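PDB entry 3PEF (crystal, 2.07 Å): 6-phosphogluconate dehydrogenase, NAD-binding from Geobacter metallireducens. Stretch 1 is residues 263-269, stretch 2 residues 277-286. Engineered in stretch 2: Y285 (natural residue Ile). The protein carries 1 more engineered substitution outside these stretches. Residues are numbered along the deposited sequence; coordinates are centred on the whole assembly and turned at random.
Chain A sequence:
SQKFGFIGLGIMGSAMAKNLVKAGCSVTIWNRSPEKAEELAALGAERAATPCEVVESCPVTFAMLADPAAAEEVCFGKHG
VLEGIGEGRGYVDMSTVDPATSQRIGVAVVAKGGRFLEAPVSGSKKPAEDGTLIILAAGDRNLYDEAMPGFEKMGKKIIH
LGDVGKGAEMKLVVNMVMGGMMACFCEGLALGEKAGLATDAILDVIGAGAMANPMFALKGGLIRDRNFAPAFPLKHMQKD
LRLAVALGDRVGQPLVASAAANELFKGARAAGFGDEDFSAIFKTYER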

# COMPACT_ATOMS: atom_id res chain seq x y z
N GLU A 263 3.33 7.78 -1.54
CA GLU A 263 2.38 7.97 -2.63
C GLU A 263 1.25 8.95 -2.24
O GLU A 263 0.88 9.80 -3.04
CB GLU A 263 1.83 6.63 -3.13
CG GLU A 263 2.96 5.68 -3.62
CD GLU A 263 3.88 6.33 -4.67
OE1 GLU A 263 3.37 6.89 -5.67
OE2 GLU A 263 5.12 6.27 -4.50
N LEU A 264 0.73 8.85 -1.02
CA LEU A 264 -0.30 9.78 -0.55
C LEU A 264 0.21 11.23 -0.52
O LEU A 264 -0.50 12.17 -0.89
CB LEU A 264 -0.85 9.36 0.82
CG LEU A 264 -1.47 7.95 0.86
CD1 LEU A 264 -1.63 7.42 2.28
CD2 LEU A 264 -2.80 7.92 0.11
N PHE A 265 1.45 11.44 -0.09
CA PHE A 265 1.99 12.80 -0.12
C PHE A 265 2.14 13.30 -1.55
O PHE A 265 1.92 14.48 -1.83
CB PHE A 265 3.27 12.93 0.69
CG PHE A 265 3.01 13.14 2.16
CD1 PHE A 265 3.13 12.09 3.06
CD2 PHE A 265 2.59 14.38 2.63
CE1 PHE A 265 2.87 12.29 4.42
CE2 PHE A 265 2.32 14.59 3.98
CZ PHE A 265 2.46 13.54 4.88
N LYS A 266 2.49 12.39 -2.46
CA LYS A 266 2.54 12.75 -3.89
C LYS A 266 1.17 13.20 -4.37
O LYS A 266 1.06 14.11 -5.19
CB LYS A 266 3.02 11.57 -4.75
CG LYS A 266 4.52 11.26 -4.69
CD LYS A 266 4.83 9.98 -5.48
CE LYS A 266 6.28 9.54 -5.31
NZ LYS A 266 6.62 8.28 -6.08
N GLY A 267 0.14 12.54 -3.86
CA GLY A 267 -1.22 12.89 -4.23
C GLY A 267 -1.53 14.30 -3.78
O GLY A 267 -2.12 15.10 -4.52
N ALA A 268 -1.12 14.62 -2.56
CA ALA A 268 -1.29 15.97 -2.05
C ALA A 268 -0.54 17.00 -2.90
O ALA A 268 -1.04 18.10 -3.11
CB ALA A 268 -0.89 16.07 -0.57
N ARG A 269 0.66 16.67 -3.38
CA ARG A 269 1.37 17.61 -4.26
C ARG A 269 0.60 17.83 -5.53
O ARG A 269 0.55 18.95 -6.05
CB ARG A 269 2.77 17.12 -4.64
CG ARG A 269 3.74 17.09 -3.50
CD ARG A 269 5.11 16.76 -4.00
NE ARG A 269 5.72 17.90 -4.68
CZ ARG A 269 6.99 17.93 -5.07
NH1 ARG A 269 7.78 16.89 -4.83
NH2 ARG A 269 7.48 19.00 -5.68
N ASP A 277 1.54 23.54 4.53
CA ASP A 277 2.11 22.65 5.53
C ASP A 277 1.89 21.19 5.16
O ASP A 277 0.90 20.85 4.51
CB ASP A 277 1.48 22.88 6.90
CG ASP A 277 2.27 22.24 8.01
OD1 ASP A 277 3.47 22.58 8.15
OD2 ASP A 277 1.72 21.37 8.72
N PHE A 278 2.79 20.31 5.61
CA PHE A 278 2.62 18.90 5.27
C PHE A 278 1.32 18.32 5.85
O PHE A 278 0.80 17.34 5.34
CB PHE A 278 3.86 18.06 5.62
CG PHE A 278 4.02 17.77 7.09
CD1 PHE A 278 4.19 18.79 8.00
CD2 PHE A 278 4.03 16.45 7.54
CE1 PHE A 278 4.36 18.50 9.35
CE2 PHE A 278 4.21 16.16 8.88
CZ PHE A 278 4.37 17.19 9.79
N SER A 279 0.77 18.95 6.88
CA SER A 279 -0.52 18.50 7.39
C SER A 279 -1.64 18.72 6.38
O SER A 279 -2.73 18.19 6.55
CB SER A 279 -0.88 19.20 8.71
OG SER A 279 -0.74 20.61 8.58
N ALA A 280 -1.36 19.47 5.31
CA ALA A 280 -2.35 19.65 4.25
C ALA A 280 -2.73 18.33 3.55
O ALA A 280 -3.73 18.27 2.82
CB ALA A 280 -1.89 20.71 3.21
N ILE A 281 -1.95 17.28 3.77
CA ILE A 281 -2.32 15.97 3.24
C ILE A 281 -3.75 15.62 3.68
O ILE A 281 -4.46 14.89 2.98
CB ILE A 281 -1.31 14.85 3.63
CG1 ILE A 281 -1.59 13.57 2.84
CG2 ILE A 281 -1.30 14.63 5.14
CD1 ILE A 281 -0.74 12.36 3.23
N PHE A 282 -4.18 16.15 4.82
CA PHE A 282 -5.55 15.94 5.27
C PHE A 282 -6.61 16.27 4.22
O PHE A 282 -7.67 15.64 4.17
CB PHE A 282 -5.85 16.76 6.53
CG PHE A 282 -7.29 16.68 6.98
CD1 PHE A 282 -7.73 15.60 7.74
CD2 PHE A 282 -8.19 17.67 6.65
CE1 PHE A 282 -9.06 15.51 8.17
CE2 PHE A 282 -9.52 17.60 7.08
CZ PHE A 282 -9.96 16.52 7.84
N LYS A 283 -6.33 17.28 3.40
CA LYS A 283 -7.32 17.77 2.43
C LYS A 283 -7.56 16.81 1.27
O LYS A 283 -8.58 16.90 0.59
CB LYS A 283 -6.95 19.17 1.93
CG LYS A 283 -7.19 20.25 2.97
CD LYS A 283 -7.07 21.65 2.38
CE LYS A 283 -5.62 22.04 2.10
NZ LYS A 283 -5.56 23.30 1.29
N THR A 284 -6.62 15.90 1.04
CA THR A 284 -6.81 14.87 0.03
C THR A 284 -7.75 13.77 0.56
O THR A 284 -8.25 12.96 -0.21
CB THR A 284 -5.48 14.21 -0.36
OG1 THR A 284 -4.97 13.46 0.76
CG2 THR A 284 -4.46 15.26 -0.75
N TYR A 285 -7.97 13.74 1.87
CA TYR A 285 -8.78 12.67 2.48
C TYR A 285 -10.26 13.03 2.56
O TYR A 285 -11.09 12.20 2.95
CB TYR A 285 -8.28 12.30 3.87
CG TYR A 285 -7.01 11.47 3.89
CD1 TYR A 285 -6.91 10.30 3.13
CD2 TYR A 285 -5.93 11.83 4.67
CE1 TYR A 285 -5.76 9.54 3.15
CE2 TYR A 285 -4.77 11.08 4.70
CZ TYR A 285 -4.69 9.93 3.94
OH TYR A 285 -3.53 9.17 3.97
N GLU A 286 -10.60 14.27 2.20
CA GLU A 286 -11.98 14.71 2.31
C GLU A 286 -12.43 15.62 1.16
O GLU A 286 -12.82 16.78 1.38
CB GLU A 286 -12.19 15.40 3.66
CG GLU A 286 -11.22 16.52 3.92
CD GLU A 286 -11.89 17.69 4.60
OE1 GLU A 286 -11.59 18.85 4.21
OE2 GLU A 286 -12.73 17.46 5.50

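Residues 263-269 are part of a helix. The second stretch runs past it with a 3-10 turn at 278-280, followed by residues of helical phi/psi. No hydrogen bond crosses between them. The contact is a fit of apolar shapes that buries 350 Å² in all, counting both sides.

I281 is the main bump. Its CA-to-CB bond points toward the helix, and the side chain is extended, with chi1 and chi2 both t. It enters a hollow lined by L264, F265 and A268. The tip, I281 CD1, sits 3.6 Å from the centroid of the F265 ring and only 4° off the ring normal, a CH-pi contact over the face. The same methyl lies 3.8 Å from L264 CB. Lower on the side chain, I281 CB is 3.7 Å from F265 CE2. A long, branched, apolar residue suits this place because it touches the ring along more than one part of its length.

The F265 ring also meets the second stretch at its edge. Its CA-to-CB bond points sideways, but the ring reaches nearer. F265 CE2 comes to 3.4 Å from F278 O, which lies near the ring plane, and to 4.1 Å from F278 CB. F278 O also accepts a backbone hydrogen bond from I281 N at 3.2 Å, within the turn. F265 CZ lies at the edge of the F278 ring, so the two aromatics do not meet face to face here.

A268 marks the close approach of the backbones. A268 CA and I281 CA are 5.4 Å apart. The small side chain fits this narrow gap: A268 CB is 4.1 Å from I281 CA and 4.3 Å from I281 CG1.

T284 supplies a second, smaller bump. T284 CG2 lies 3.5 Å from A268 CA and 3.7 Å from A268 CB. It also approaches the helix backbone at G267, with T284 CG2 4.3 Å from G267 C. G267 adds no side chain to this surface. The hydroxyl of T284 is used within its own stretch: T284 OG1 donates to I281 O at 2.7 Å. The threonine thus offers a methyl to the helix while its polar group is satisfied.

L264 reaches the far end of the contact. L264 CD1 is 3.1 Å from Y285 OH, a tight approach, and 4.3 Å from Y285 CZ. The leucine methyl lies at the edge of the tyrosine ring, near its plane. Y285 is an engineered residue, Ile in the natural sequence.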